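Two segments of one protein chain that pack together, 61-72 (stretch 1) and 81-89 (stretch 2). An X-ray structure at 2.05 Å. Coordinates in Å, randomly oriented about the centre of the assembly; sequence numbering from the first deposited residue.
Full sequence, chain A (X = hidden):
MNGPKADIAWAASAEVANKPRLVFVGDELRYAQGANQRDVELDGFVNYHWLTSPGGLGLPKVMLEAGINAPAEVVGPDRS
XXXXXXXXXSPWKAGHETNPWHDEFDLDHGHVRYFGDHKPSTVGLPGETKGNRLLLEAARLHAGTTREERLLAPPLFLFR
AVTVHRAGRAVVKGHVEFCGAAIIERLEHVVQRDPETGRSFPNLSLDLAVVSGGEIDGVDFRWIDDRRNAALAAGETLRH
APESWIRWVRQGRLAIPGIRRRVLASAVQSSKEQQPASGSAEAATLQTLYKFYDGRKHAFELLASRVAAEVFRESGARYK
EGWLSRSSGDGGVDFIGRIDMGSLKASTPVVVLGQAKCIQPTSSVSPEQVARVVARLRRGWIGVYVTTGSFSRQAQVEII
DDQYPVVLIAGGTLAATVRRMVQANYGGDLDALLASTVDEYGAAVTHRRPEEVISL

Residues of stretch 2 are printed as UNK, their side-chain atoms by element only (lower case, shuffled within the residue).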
# COMPACT_ATOMS: atom_id res chain seq x y z
N LYS A 61 9.71 48.92 5.21
CA LYS A 61 9.81 47.67 5.96
C LYS A 61 8.88 46.60 5.41
O LYS A 61 7.82 46.91 4.86
CB LYS A 61 9.47 47.91 7.44
CG LYS A 61 10.34 48.94 8.14
CD LYS A 61 9.88 49.13 9.58
CE LYS A 61 10.70 50.18 10.29
NZ LYS A 61 10.25 50.38 11.69
N VAL A 62 9.29 45.35 5.54
CA VAL A 62 8.41 44.22 5.25
C VAL A 62 7.71 43.84 6.55
O VAL A 62 8.22 43.02 7.32
CB VAL A 62 9.19 43.02 4.71
CG1 VAL A 62 8.25 41.89 4.34
CG2 VAL A 62 10.03 43.43 3.50
N MET A 63 6.56 44.45 6.79
CA MET A 63 5.84 44.26 8.05
C MET A 63 5.41 42.81 8.26
O MET A 63 5.00 42.13 7.33
CB MET A 63 4.62 45.18 8.12
CG MET A 63 4.97 46.66 8.12
SD MET A 63 6.14 47.09 9.43
CE MET A 63 5.22 46.59 10.88
N LEU A 64 5.52 42.35 9.51
CA LEU A 64 5.16 40.98 9.85
C LEU A 64 4.16 40.96 11.00
O LEU A 64 4.48 40.53 12.11
CB LEU A 64 6.41 40.17 10.20
CG LEU A 64 6.26 38.65 10.31
CD1 LEU A 64 5.84 38.05 8.98
CD2 LEU A 64 7.55 38.02 10.81
N GLU A 65 2.95 41.44 10.73
CA GLU A 65 1.88 41.41 11.72
C GLU A 65 1.36 39.99 11.88
O GLU A 65 1.88 39.05 11.27
CB GLU A 65 0.74 42.34 11.32
CG GLU A 65 1.14 43.81 11.18
CD GLU A 65 1.45 44.46 12.52
OE1 GLU A 65 2.16 45.48 12.53
OE2 GLU A 65 0.97 43.94 13.56
N ALA A 66 0.32 39.83 12.68
CA ALA A 66 -0.30 38.52 12.86
C ALA A 66 -0.99 38.08 11.57
O ALA A 66 -1.81 38.81 11.01
CB ALA A 66 -1.30 38.56 14.01
N GLY A 67 -0.64 36.89 11.10
CA GLY A 67 -1.30 36.32 9.94
C GLY A 67 -0.56 36.50 8.63
O GLY A 67 0.63 36.22 8.52
N ILE A 68 -1.28 36.99 7.62
CA ILE A 68 -0.75 37.10 6.27
C ILE A 68 -0.38 38.54 5.91
O ILE A 68 -1.20 39.45 6.05
CB ILE A 68 -1.77 36.56 5.25
CG1 ILE A 68 -2.17 35.13 5.62
CG2 ILE A 68 -1.21 36.62 3.84
CD1 ILE A 68 -3.62 34.80 5.35
N ASN A 69 0.85 38.73 5.46
CA ASN A 69 1.37 40.05 5.15
C ASN A 69 1.95 40.11 3.74
O ASN A 69 2.46 39.12 3.23
CB ASN A 69 2.45 40.45 6.15
CG ASN A 69 2.01 40.27 7.59
OD1 ASN A 69 1.54 41.21 8.23
ND2 ASN A 69 2.16 39.06 8.11
N ALA A 70 1.88 41.29 3.13
CA ALA A 70 2.45 41.49 1.80
C ALA A 70 2.73 42.96 1.53
O ALA A 70 1.85 43.81 1.70
CB ALA A 70 1.53 40.92 0.73
N PRO A 71 3.97 43.28 1.12
CA PRO A 71 4.35 44.65 0.75
C PRO A 71 3.60 45.12 -0.48
O PRO A 71 2.99 44.31 -1.18
CB PRO A 71 5.85 44.52 0.43
CG PRO A 71 6.29 43.28 1.14
CD PRO A 71 5.11 42.35 1.08
N ALA A 72 3.63 46.43 -0.74
CA ALA A 72 2.98 46.99 -1.92
C ALA A 72 3.58 46.41 -3.20
O ALA A 72 4.78 46.17 -3.28
CB ALA A 72 3.10 48.51 -1.91
N UNK A 81 4.45 42.93 -10.24
CA UNK A 81 4.59 41.67 -9.53
C UNK A 81 4.56 41.82 -8.01
O UNK A 81 5.01 42.83 -7.47
c UNK A 81 7.15 41.68 -9.46
n UNK A 81 9.91 42.85 -11.12
n UNK A 81 9.60 41.54 -9.25
c UNK A 81 10.29 42.46 -9.91
c UNK A 81 5.89 40.97 -9.94
n UNK A 81 11.37 43.01 -9.36
c UNK A 81 8.40 40.89 -9.77
N UNK A 82 4.04 40.81 -7.33
CA UNK A 82 4.07 40.75 -5.88
C UNK A 82 5.39 40.11 -5.44
O UNK A 82 5.68 38.97 -5.81
n UNK A 82 -1.38 42.52 -4.64
n UNK A 82 0.66 41.53 -4.20
n UNK A 82 0.07 43.48 -3.13
c UNK A 82 1.95 41.43 -3.54
c UNK A 82 2.89 39.95 -5.34
c UNK A 82 -0.22 42.51 -3.99
c UNK A 82 2.65 40.11 -3.85
N UNK A 83 6.18 40.85 -4.68
CA UNK A 83 7.51 40.40 -4.27
C UNK A 83 7.48 39.11 -3.46
O UNK A 83 8.16 38.15 -3.79
c UNK A 83 8.22 41.50 -3.50
N UNK A 84 6.69 39.11 -2.39
CA UNK A 84 6.60 37.94 -1.52
C UNK A 84 5.38 38.03 -0.60
O UNK A 84 4.73 39.07 -0.52
c UNK A 84 7.98 38.62 0.62
c UNK A 84 7.86 37.79 -0.67
c UNK A 84 8.11 40.10 0.32
c UNK A 84 9.16 38.13 1.45
N UNK A 85 5.09 36.93 0.07
CA UNK A 85 4.07 36.91 1.12
C UNK A 85 4.69 36.42 2.42
O UNK A 85 5.15 35.29 2.52
c UNK A 85 2.87 36.03 0.74
c UNK A 85 1.94 35.86 1.93
c UNK A 85 2.11 36.65 -0.43
c UNK A 85 0.87 35.88 -0.83
N UNK A 86 4.70 37.30 3.42
CA UNK A 86 5.27 36.97 4.72
C UNK A 86 4.20 36.50 5.69
O UNK A 86 3.27 37.24 6.01
c UNK A 86 6.00 38.18 5.29
N UNK A 87 4.32 35.26 6.14
CA UNK A 87 3.33 34.66 7.03
C UNK A 87 3.86 34.45 8.44
O UNK A 87 4.91 33.85 8.64
c UNK A 87 2.04 32.55 7.51
c UNK A 87 1.47 32.30 4.55
c UNK A 87 1.93 33.57 5.24
c UNK A 87 2.81 33.32 6.46
N UNK A 88 3.13 34.98 9.42
CA UNK A 88 3.49 34.83 10.82
C UNK A 88 2.47 33.96 11.54
O UNK A 88 1.33 34.39 11.78
n UNK A 88 4.33 38.54 17.07
c UNK A 88 3.87 36.14 12.99
c UNK A 88 4.05 37.54 13.55
n UNK A 88 4.41 39.81 15.16
n UNK A 88 4.11 37.54 15.01
c UNK A 88 4.28 38.63 15.75
c UNK A 88 3.60 36.20 11.50
N UNK A 89 2.87 32.75 11.89
CA UNK A 89 1.97 31.80 12.53
C UNK A 89 2.15 31.82 14.05
O UNK A 89 3.25 32.05 14.55
o UNK A 89 1.26 29.47 12.54
c UNK A 89 2.20 30.39 11.99
O HOH W 1 6.03 44.06 -3.57

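Position 81 carries seven side-chain atoms: three carbons, a nitrogen, then a carbon bearing two more nitrogens. They are out of reach of stretch 1. This guanidinium marks arginine, and the three nitrogens of R81 are hydrogen-bonded elsewhere in the structure, so a buried charge is satisfied without help from this contact.

Position 82 has the same seven atoms, and the end of its chain comes near A70 and P71: again arginine. The CD of R82 lies 4.3 Å from A70 CB, and its NH1 lies 3.6 Å from P71 O, at the edge of the guanidinium, near its plane, though the pair is not a hydrogen bond. A long, flexible chain suits this partly exposed place.

Position 83 shows a single carbon, CB, which points toward stretch 1 without touching it: alanine, a small side chain in a buried place. Water 1 donates to A72 O at 2.5 Å and accepts a weak hydrogen bond from A83 N at 3.4 Å, bridging the stretches.

Position 84 has four carbons forked at the second, the fork lying against P71 and V62: leucine. The CD2 of L84 reaches P71 CG at 3.8 Å and V62 CG1 at 4.4 Å, an apolar branch among apolar neighbours.

Position 85 has four carbons forked at the first, one arm two carbons long, packed on I68: isoleucine. I85 CG2 lies 3.8 Å from I68 CG2, and the beta-branched shape suits an extended strand.

Position 86 has one carbon, its CB 3.7 Å from L64 CD1, so it is alanine. The small methyl of A86 fits close against L64. Its backbone O accepts from both N69 N (2.9 Å) and N69 ND2 (3.0 Å), while A86 N donates to N69 O at 2.9 Å.

Position 87 has four carbons forked at the first, one arm two carbons long, on the same face as I68: isoleucine, again beta-branched and apolar in a strand. I87 CG1 lies 4.4 Å from I68 CG1.

Position 88 shows three carbons, a nitrogen, then a carbon with two nitrogens, stretched along L64: arginine. R88 CB lies 3.8 Å from L64 CG, and the extended chain lets NH1 donate to L64 O at 3.1 Å.

Position 89 has a carbon and an oxygen, pointing away from stretch 1: serine. The small hydroxyl of S89 is satisfied elsewhere in the structure.

The contact is an antiparallel ladder. R88 N to G67 O (2.9 Å) and G67 N to R88 O (3.3 Å) close one pair, N69 with A86 the other. G67 has backbone angles that call for glycine. N69 also braces the preceding loop, E65 N donating to N69 OD1 (2.9 Å), while apolar side chains fill in around the ladder.

Stretch 2 (81-89) RRALIAIRS
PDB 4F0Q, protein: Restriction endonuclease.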